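Local coordinates for structural polyprotein, VP3 (Israeli acute paralysis virus, PDB 5CDD) that probably serves as a structural subunit of the honeybee-virus capsid, contributing a jelly-roll domain to the icosahedral protein shell, at residues Ala64-Leu69 / Val117-Pro122; Trp71-Ala76 / Thr244-Pro249; Trp133-Cys138 / Glu265-Val270. All coordinates share one frame; numbering follows the deposited sequence.

Contact 1: residues Ala64-Leu69 / Val117-Pro122; sequences AVKHVL and VIDAAP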
loop_
_atom_site.group_PDB
_atom_site.type_symbol
_atom_site.label_atom_id
_atom_site.label_comp_id
_atom_site.label_asym_id
_atom_site.label_seq_id
_atom_site.Cartn_x
_atom_site.Cartn_y
_atom_site.Cartn_z
ATOM N N ALA B 64 -25.646 47.590 13.921
ATOM C CA ALA B 64 -25.293 48.951 13.534
ATOM C C ALA B 64 -26.559 49.790 13.385
ATOM O O ALA B 64 -27.605 49.282 12.977
ATOM C CB ALA B 64 -24.512 48.942 12.226
ATOM N N VAL B 65 -26.464 51.073 13.721
ATOM C CA VAL B 65 -27.606 51.978 13.626
ATOM C C VAL B 65 -27.755 52.560 12.222
ATOM O O VAL B 65 -26.818 53.144 11.679
ATOM C CB VAL B 65 -27.472 53.149 14.619
ATOM C CG1 VAL B 65 -28.691 54.025 14.550
ATOM C CG2 VAL B 65 -27.315 52.626 16.015
ATOM N N LYS B 66 -28.940 52.399 11.642
ATOM C CA LYS B 66 -29.214 52.918 10.312
ATOM C C LYS B 66 -30.122 54.144 10.372
ATOM O O LYS B 66 -30.040 55.024 9.513
ATOM C CB LYS B 66 -29.859 51.833 9.442
ATOM C CG LYS B 66 -28.921 50.709 9.025
ATOM C CD LYS B 66 -27.882 51.174 8.006
ATOM C CE LYS B 66 -28.522 51.598 6.692
ATOM N NZ LYS B 66 -27.516 52.004 5.671
ATOM N N HIS B 67 -30.977 54.207 11.390
ATOM C CA HIS B 67 -31.898 55.328 11.531
ATOM C C HIS B 67 -32.096 55.818 12.961
ATOM O O HIS B 67 -32.013 55.049 13.916
ATOM C CB HIS B 67 -33.270 54.953 10.969
ATOM C CG HIS B 67 -33.232 54.424 9.572
ATOM N ND1 HIS B 67 -32.774 55.167 8.508
ATOM C CD2 HIS B 67 -33.592 53.220 9.067
ATOM C CE1 HIS B 67 -32.852 54.445 7.404
ATOM N NE2 HIS B 67 -33.344 53.259 7.717
ATOM N N VAL B 68 -32.359 57.115 13.081
ATOM C CA VAL B 68 -32.634 57.761 14.357
ATOM C C VAL B 68 -33.773 58.722 14.029
ATOM O O VAL B 68 -33.556 59.910 13.792
ATOM C CB VAL B 68 -31.423 58.563 14.887
ATOM C CG1 VAL B 68 -31.785 59.222 16.208
ATOM C CG2 VAL B 68 -30.230 57.643 15.083
ATOM N N LEU B 69 -34.989 58.185 13.997
ATOM C CA LEU B 69 -36.182 58.954 13.666
ATOM C C LEU B 69 -36.693 59.840 14.798
ATOM O O LEU B 69 -36.304 59.685 15.955
ATOM C CB LEU B 69 -37.297 57.997 13.242
ATOM C CG LEU B 69 -36.923 56.917 12.224
ATOM C CD1 LEU B 69 -38.082 55.949 12.078
ATOM C CD2 LEU B 69 -36.570 57.548 10.888
ATOM N N VAL B 117 -22.243 58.067 -1.766
ATOM C CA VAL B 117 -21.614 57.649 -0.518
ATOM C C VAL B 117 -22.651 56.836 0.238
ATOM O O VAL B 117 -23.686 57.349 0.655
ATOM C CB VAL B 117 -21.187 58.843 0.345
ATOM C CG1 VAL B 117 -20.561 58.349 1.631
ATOM C CG2 VAL B 117 -20.193 59.691 -0.410
ATOM N N ILE B 118 -22.358 55.559 0.414
ATOM C CA ILE B 118 -23.264 54.639 1.072
ATOM C C ILE B 118 -22.795 54.292 2.491
ATOM O O ILE B 118 -21.702 53.762 2.676
ATOM C CB ILE B 118 -23.379 53.372 0.202
ATOM C CG1 ILE B 118 -23.597 53.785 -1.263
ATOM C CG2 ILE B 118 -24.520 52.517 0.668
ATOM C CD1 ILE B 118 -23.406 52.672 -2.263
ATOM N N ASP B 119 -23.618 54.613 3.488
ATOM C CA ASP B 119 -23.288 54.331 4.887
ATOM C C ASP B 119 -23.642 52.894 5.254
ATOM O O ASP B 119 -24.643 52.630 5.917
ATOM C CB ASP B 119 -24.025 55.290 5.832
ATOM C CG ASP B 119 -25.541 55.140 5.763
ATOM O OD1 ASP B 119 -26.221 55.485 6.756
ATOM O OD2 ASP B 119 -26.051 54.684 4.716
ATOM N N ALA B 120 -22.800 51.968 4.819
ATOM C CA ALA B 120 -23.016 50.552 5.070
ATOM C C ALA B 120 -22.842 50.107 6.518
ATOM O O ALA B 120 -22.007 50.626 7.258
ATOM C CB ALA B 120 -22.101 49.729 4.176
ATOM N N ALA B 121 -23.661 49.132 6.899
ATOM C CA ALA B 121 -23.615 48.521 8.219
ATOM C C ALA B 121 -22.788 47.259 7.970
ATOM O O ALA B 121 -22.672 46.808 6.828
ATOM C CB ALA B 121 -25.010 48.147 8.676
ATOM N N PRO B 122 -22.201 46.670 9.021
ATOM C CA PRO B 122 -21.397 45.462 8.805
ATOM C C PRO B 122 -21.963 44.404 7.843
ATOM O O PRO B 122 -21.234 43.894 6.994
ATOM C CB PRO B 122 -21.171 44.934 10.227
ATOM C CG PRO B 122 -22.292 45.545 11.019
ATOM C CD PRO B 122 -22.384 46.928 10.457
#

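Contact 2: residues Trp71-Ala76 / Thr244-Pro249; sequences WKTTDA and TKLMAP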
loop_
_atom_site.group_PDB
_atom_site.type_symbol
_atom_site.label_atom_id
_atom_site.label_comp_id
_atom_site.label_asym_id
_atom_site.label_seq_id
_atom_site.Cartn_x
_atom_site.Cartn_y
_atom_site.Cartn_z
ATOM N N TRP B 71 -40.224 61.049 16.539
ATOM C CA TRP B 71 -41.655 60.826 16.659
ATOM C C TRP B 71 -42.232 61.921 17.550
ATOM O O TRP B 71 -41.917 62.007 18.737
ATOM C CB TRP B 71 -41.917 59.437 17.248
ATOM C CG TRP B 71 -43.368 59.077 17.364
ATOM C CD1 TRP B 71 -44.415 59.637 16.687
ATOM C CD2 TRP B 71 -43.928 58.037 18.176
ATOM N NE1 TRP B 71 -45.590 59.012 17.026
ATOM C CE2 TRP B 71 -45.320 58.025 17.938
ATOM C CE3 TRP B 71 -43.387 57.114 19.080
ATOM C CZ2 TRP B 71 -46.181 57.123 18.573
ATOM C CZ3 TRP B 71 -44.243 56.216 19.711
ATOM C CH2 TRP B 71 -45.626 56.228 19.453
ATOM N N LYS B 72 -43.070 62.767 16.959
ATOM C CA LYS B 72 -43.685 63.880 17.673
ATOM C C LYS B 72 -45.110 63.566 18.089
ATOM O O LYS B 72 -45.760 62.693 17.516
ATOM C CB LYS B 72 -43.708 65.120 16.782
ATOM C CG LYS B 72 -42.377 65.460 16.153
ATOM C CD LYS B 72 -42.534 66.564 15.128
ATOM C CE LYS B 72 -41.221 66.831 14.418
ATOM N NZ LYS B 72 -41.370 67.859 13.354
ATOM N N THR B 73 -45.596 64.292 19.088
ATOM C CA THR B 73 -46.958 64.106 19.552
ATOM C C THR B 73 -47.865 64.672 18.462
ATOM O O THR B 73 -49.081 64.501 18.492
ATOM C CB THR B 73 -47.190 64.855 20.877
ATOM O OG1 THR B 73 -46.916 66.247 20.690
ATOM C CG2 THR B 73 -46.270 64.304 21.964
ATOM N N THR B 74 -47.242 65.325 17.485
ATOM C CA THR B 74 -47.939 65.939 16.363
ATOM C C THR B 74 -48.191 64.980 15.194
ATOM O O THR B 74 -49.151 65.152 14.448
ATOM C CB THR B 74 -47.148 67.175 15.855
ATOM O OG1 THR B 74 -47.695 68.362 16.441
ATOM C CG2 THR B 74 -47.183 67.277 14.334
ATOM N N ASP B 75 -47.329 63.980 15.033
ATOM C CA ASP B 75 -47.483 63.015 13.949
ATOM C C ASP B 75 -48.841 62.312 13.977
ATOM O O ASP B 75 -49.381 62.012 15.043
ATOM C CB ASP B 75 -46.361 61.980 14.010
ATOM C CG ASP B 75 -44.989 62.604 13.857
ATOM O OD1 ASP B 75 -44.750 63.295 12.843
ATOM O OD2 ASP B 75 -44.145 62.399 14.749
ATOM N N ALA B 76 -49.383 62.059 12.792
ATOM C CA ALA B 76 -50.674 61.400 12.648
ATOM C C ALA B 76 -50.533 59.889 12.700
ATOM O O ALA B 76 -49.475 59.344 12.389
ATOM C CB ALA B 76 -51.306 61.809 11.338
ATOM N N THR B 244 -51.353 54.639 18.063
ATOM C CA THR B 244 -51.876 55.556 19.064
ATOM C C THR B 244 -50.933 56.753 19.101
ATOM O O THR B 244 -49.733 56.599 19.328
ATOM C CB THR B 244 -51.916 54.897 20.457
ATOM O OG1 THR B 244 -52.869 53.828 20.451
ATOM C CG2 THR B 244 -52.299 55.914 21.524
ATOM N N LYS B 245 -51.478 57.941 18.871
ATOM C CA LYS B 245 -50.686 59.165 18.861
ATOM C C LYS B 245 -49.792 59.270 20.096
ATOM O O LYS B 245 -50.119 58.737 21.157
ATOM C CB LYS B 245 -51.618 60.374 18.771
ATOM C CG LYS B 245 -51.013 61.567 18.058
ATOM C CD LYS B 245 -52.090 62.549 17.635
ATOM C CE LYS B 245 -51.521 63.640 16.746
ATOM N NZ LYS B 245 -52.580 64.571 16.267
ATOM N N LEU B 246 -48.659 59.952 19.952
ATOM C CA LEU B 246 -47.721 60.111 21.060
ATOM C C LEU B 246 -48.250 61.093 22.104
ATOM O O LEU B 246 -48.603 62.226 21.783
ATOM C CB LEU B 246 -46.367 60.602 20.545
ATOM C CG LEU B 246 -45.281 60.793 21.610
ATOM C CD1 LEU B 246 -44.973 59.459 22.271
ATOM C CD2 LEU B 246 -44.030 61.374 20.976
ATOM N N MET B 247 -48.296 60.649 23.355
ATOM C CA MET B 247 -48.778 61.475 24.457
ATOM C C MET B 247 -47.591 61.855 25.326
ATOM O O MET B 247 -46.685 61.051 25.517
ATOM C CB MET B 247 -49.794 60.688 25.279
ATOM C CG MET B 247 -51.021 60.269 24.492
ATOM S SD MET B 247 -52.230 61.602 24.323
ATOM C CE MET B 247 -51.572 62.550 22.963
ATOM N N ALA B 248 -47.590 63.072 25.859
ATOM C CA ALA B 248 -46.477 63.508 26.687
ATOM C C ALA B 248 -46.781 64.734 27.528
ATOM O O ALA B 248 -47.121 65.784 26.992
ATOM C CB ALA B 248 -45.275 63.792 25.808
ATOM N N PRO B 249 -46.662 64.619 28.865
ATOM C CA PRO B 249 -46.930 65.776 29.723
ATOM C C PRO B 249 -45.948 66.858 29.278
ATOM O O PRO B 249 -44.972 66.559 28.584
ATOM C CB PRO B 249 -46.598 65.252 31.119
ATOM C CG PRO B 249 -46.885 63.793 31.013
ATOM C CD PRO B 249 -46.292 63.447 29.676
#

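Contact 3: residues Trp133-Cys138 / Glu265-Val270; sequences WRATMC and EDVVVV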
loop_
_atom_site.group_PDB
_atom_site.type_symbol
_atom_site.label_atom_id
_atom_site.label_comp_id
_atom_site.label_asym_id
_atom_site.label_seq_id
_atom_site.Cartn_x
_atom_site.Cartn_y
_atom_site.Cartn_z
ATOM N N TRP B 133 -27.592 36.983 -2.314
ATOM C CA TRP B 133 -27.638 36.700 -0.886
ATOM C C TRP B 133 -28.924 35.995 -0.475
ATOM O O TRP B 133 -29.860 35.852 -1.263
ATOM C CB TRP B 133 -27.522 37.996 -0.081
ATOM C CG TRP B 133 -28.690 38.919 -0.279
ATOM C CD1 TRP B 133 -28.866 39.812 -1.295
ATOM C CD2 TRP B 133 -29.867 39.001 0.537
ATOM N NE1 TRP B 133 -30.079 40.446 -1.166
ATOM C CE2 TRP B 133 -30.714 39.967 -0.050
ATOM C CE3 TRP B 133 -30.289 38.351 1.705
ATOM C CZ2 TRP B 133 -31.961 40.299 0.492
ATOM C CZ3 TRP B 133 -31.530 38.682 2.244
ATOM C CH2 TRP B 133 -32.350 39.649 1.636
ATOM N N ARG B 134 -28.951 35.573 0.783
ATOM C CA ARG B 134 -30.094 34.894 1.378
ATOM C C ARG B 134 -29.843 34.916 2.879
ATOM O O ARG B 134 -28.815 34.422 3.344
ATOM C CB ARG B 134 -30.175 33.448 0.888
ATOM C CG ARG B 134 -31.346 32.673 1.456
ATOM C CD ARG B 134 -31.233 31.195 1.140
ATOM N NE ARG B 134 -32.344 30.436 1.708
ATOM C CZ ARG B 134 -33.566 30.392 1.190
ATOM N NH1 ARG B 134 -33.841 31.063 0.081
ATOM N NH2 ARG B 134 -34.517 29.686 1.784
ATOM N N ALA B 135 -30.765 35.498 3.641
ATOM C CA ALA B 135 -30.581 35.570 5.083
ATOM C C ALA B 135 -31.812 36.043 5.841
ATOM O O ALA B 135 -32.802 36.478 5.252
ATOM C CB ALA B 135 -29.401 36.483 5.402
ATOM N N THR B 136 -31.734 35.938 7.163
ATOM C CA THR B 136 -32.804 36.372 8.045
ATOM C C THR B 136 -32.399 37.755 8.529
ATOM O O THR B 136 -31.423 37.901 9.262
ATOM C CB THR B 136 -32.948 35.433 9.259
ATOM O OG1 THR B 136 -33.363 34.135 8.814
ATOM C CG2 THR B 136 -33.971 35.979 10.236
ATOM N N MET B 137 -33.139 38.772 8.103
ATOM C CA MET B 137 -32.833 40.140 8.491
ATOM C C MET B 137 -33.363 40.473 9.874
ATOM O O MET B 137 -34.530 40.225 10.181
ATOM C CB MET B 137 -33.404 41.116 7.464
ATOM C CG MET B 137 -32.843 40.917 6.066
ATOM S SD MET B 137 -31.040 40.788 6.072
ATOM C CE MET B 137 -30.580 42.421 6.651
ATOM N N CYS B 138 -32.496 41.037 10.708
ATOM C CA CYS B 138 -32.875 41.399 12.065
ATOM C C CYS B 138 -32.808 42.903 12.276
ATOM O O CYS B 138 -31.866 43.566 11.836
ATOM C CB CYS B 138 -31.965 40.694 13.065
ATOM S SG CYS B 138 -32.017 38.899 12.933
ATOM N N GLU B 265 -28.722 37.212 10.049
ATOM C CA GLU B 265 -28.463 35.899 10.626
ATOM C C GLU B 265 -28.811 34.843 9.585
ATOM O O GLU B 265 -29.536 35.126 8.633
ATOM C CB GLU B 265 -29.310 35.689 11.880
ATOM C CG GLU B 265 -29.261 36.854 12.849
ATOM C CD GLU B 265 -29.941 36.548 14.167
ATOM O OE1 GLU B 265 -30.990 35.872 14.157
ATOM O OE2 GLU B 265 -29.429 36.996 15.216
ATOM N N ASP B 266 -28.299 33.629 9.770
ATOM C CA ASP B 266 -28.542 32.541 8.830
ATOM C C ASP B 266 -28.157 33.043 7.443
ATOM O O ASP B 266 -28.887 32.856 6.469
ATOM C CB ASP B 266 -30.017 32.138 8.855
ATOM C CG ASP B 266 -30.489 31.750 10.242
ATOM O OD1 ASP B 266 -29.837 30.887 10.869
ATOM O OD2 ASP B 266 -31.512 32.308 10.704
ATOM N N VAL B 267 -26.993 33.682 7.374
ATOM C CA VAL B 267 -26.486 34.249 6.137
ATOM C C VAL B 267 -25.796 33.251 5.224
ATOM O O VAL B 267 -25.096 32.348 5.679
ATOM C CB VAL B 267 -25.487 35.392 6.428
ATOM C CG1 VAL B 267 -24.978 35.987 5.127
ATOM C CG2 VAL B 267 -26.148 36.460 7.278
ATOM N N VAL B 268 -26.018 33.426 3.926
ATOM C CA VAL B 268 -25.403 32.599 2.904
ATOM C C VAL B 268 -25.255 33.499 1.684
ATOM O O VAL B 268 -26.182 34.227 1.328
ATOM C CB VAL B 268 -26.269 31.369 2.539
ATOM C CG1 VAL B 268 -26.544 30.548 3.768
ATOM C CG2 VAL B 268 -27.567 31.799 1.914
ATOM N N VAL B 269 -24.078 33.478 1.071
ATOM C CA VAL B 269 -23.829 34.295 -0.104
ATOM C C VAL B 269 -23.471 33.414 -1.290
ATOM O O VAL B 269 -22.926 32.319 -1.122
ATOM C CB VAL B 269 -22.693 35.299 0.145
ATOM C CG1 VAL B 269 -23.118 36.299 1.206
ATOM C CG2 VAL B 269 -21.435 34.569 0.574
ATOM N N VAL B 270 -23.788 33.891 -2.489
ATOM C CA VAL B 270 -23.508 33.137 -3.703
ATOM C C VAL B 270 -22.636 33.944 -4.661
ATOM O O VAL B 270 -22.838 35.146 -4.829
ATOM C CB VAL B 270 -24.815 32.746 -4.418
ATOM C CG1 VAL B 270 -24.512 31.896 -5.645
ATOM C CG2 VAL B 270 -25.711 31.992 -3.458
#

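Contact 1: residues Ala64-Leu69 / Val117-Pro122
Ala64 and Lys66 of a jelly-roll strand meet Asp119 and Ala121 on the connection that leads from the strand ending at Ile118 into the short helix 122-127. The close-fitting part is small and apolar. CB of Ala64 rests 3.7 Å from CB of Ala121, the N-cap residue of that helix, and 3.4 Å from CD of Pro122, which begins its first turn, so strand and helix start abut through three carbons. Beyond Ala64 the two backbones separate and are spanned by a single long side chain. Lys66 leaves with CG anti to the carbonyl carbon (chi1 -71°), and its chain then bends at chi2 and chi3; CD passes 4.2 Å from CB of Ala121 before NZ arrives at Asp119. In the pairing of this strand with strand 255-265, Lys66 and His67 both face Val260, a classic beta bulge. Asp119 is the centre of an inverse gamma turn, and Ile118 extends a sheet by antiparallel pairing with a strand of a neighbouring subunit. The wider side is not left to solvent: Tyr98 makes a cation-pi contact with Lys66, and NZ also makes a salt bridge to Glu124 OE1 and a hydrogen bond with Ser99 OG. Several partners thus share the buried ammonium group, which probably favours its charged form. NZ donates to the backbone O of Asp119 at 3.0 Å from above the carbonyl plane, 37° out of it, and makes a weak hydrogen bond, part of a salt bridge, to OD2 at 3.2 Å, an oxygen also bonded to Ser99 OG.

Contact 2: residues Trp71-Ala76 / Thr244-Pro249
Trp71 lays one face of its indole over CB of Leu246, which sits 4.1 Å from the centroid of the five-membered ring and 22° off its normal, a CH-pi contact displaced toward the rim. At the ring edge, in its plane, CZ2 comes 3.7 Å from O of Thr244. Leu246 continues past the indole: its CG packs 3.7 Å from CG2 of Thr73, and that methyl also reaches CB of Ala248. CA of Thr73 makes a C-H...O contact with O of Leu246 at 3.3 Å. Thr73 belongs to a type I turn from Lys72 to Asp75, closed by Asp75 N bonding to Lys72 O. This turn leaves one sheet of the jelly roll, while 245-247 ends a strand of the facing sheet, so the contact lies at one end of the sandwich; Leu195 touches both Trp71 and Leu246. The extended chain of Lys245 runs alongside the turn, with CE near the carbonyl oxygens of Thr73 and Asp75. No hydrogen bond joins the segments; Trp71 bonds through its backbone with Val256, and Met247 with Thr150. The contact therefore rests on apolar, CH-pi and C-H...O contacts, and CE of Lys245, polarised by its ammonium, may be weakly attracted to the turn carbonyls.

Contact 3: residues Trp133-Cys138 / Glu265-Val270
Arg134 and Val268 form a hydrogen-bonded pair between strands 133-138 and 267-270, antiparallel segments whose axes run at 165° and approach to 4.9 Å. Thr136 makes a second such pair with Glu265, one residue out of step. Val268 N gives a 3.0 Å bond to Arg134 O, and the return bond from Arg134 N is weak. Thr136 N reaches Glu265 O at 2.8 Å, its N-H nearly straight at 165°, and Glu265 N answers to Thr136 O. Between the pairs, Ala135 faces both Asp266 and Val267: a beta bulge, with Asp266 at positive phi. Here the chain turns its corner, from the last long strand of the jelly roll, 255-265, into the short strand 267-270, both paired with strand 132-144. Asp266 lies beside Thr136, and OG1 of Thr136 donates to the anti lone pair of OD2 at 3.2 Å. Arg134 and Val268 also run side by side: the CG2 methyl of the valine lies against the aliphatic chain of the arginine, touching CB, CG and CD, while the guanidinium NH1 bonds to Met212 O. Cys138 sets SG 3.4 Å from CD of Glu265, whose OE1 forms a salt bridge with Arg204. At the bulge itself, Ala135 CB packs 3.8 Å from CG2 of Val267, a valine that also touches Ile56 and Cys60 of helix 56-60.

Contacts 1 and 3 are buried, near the middle of the chain with centres about 18 Å apart. Contact 2 lies at the surface, its centre about 25 Å from that of contact 1 and about 36 Å from that of contact 3, and no other protein chain touches it. All three reach the sheet containing strands 64-72, 255-265 and 132-144. Strand 64-72 serves contacts 1 and 2: toward its start it meets the connection into helix 122-127, and past its end it reaches the sheet that contains strand 236-247. The chemistry follows location: a buried lysine grips the connection in contact 1, main-chain pairing carries contact 3, and contact 2 relies largely on apolar side chains. Contacts 1 and 3 also touch neighbouring subunits.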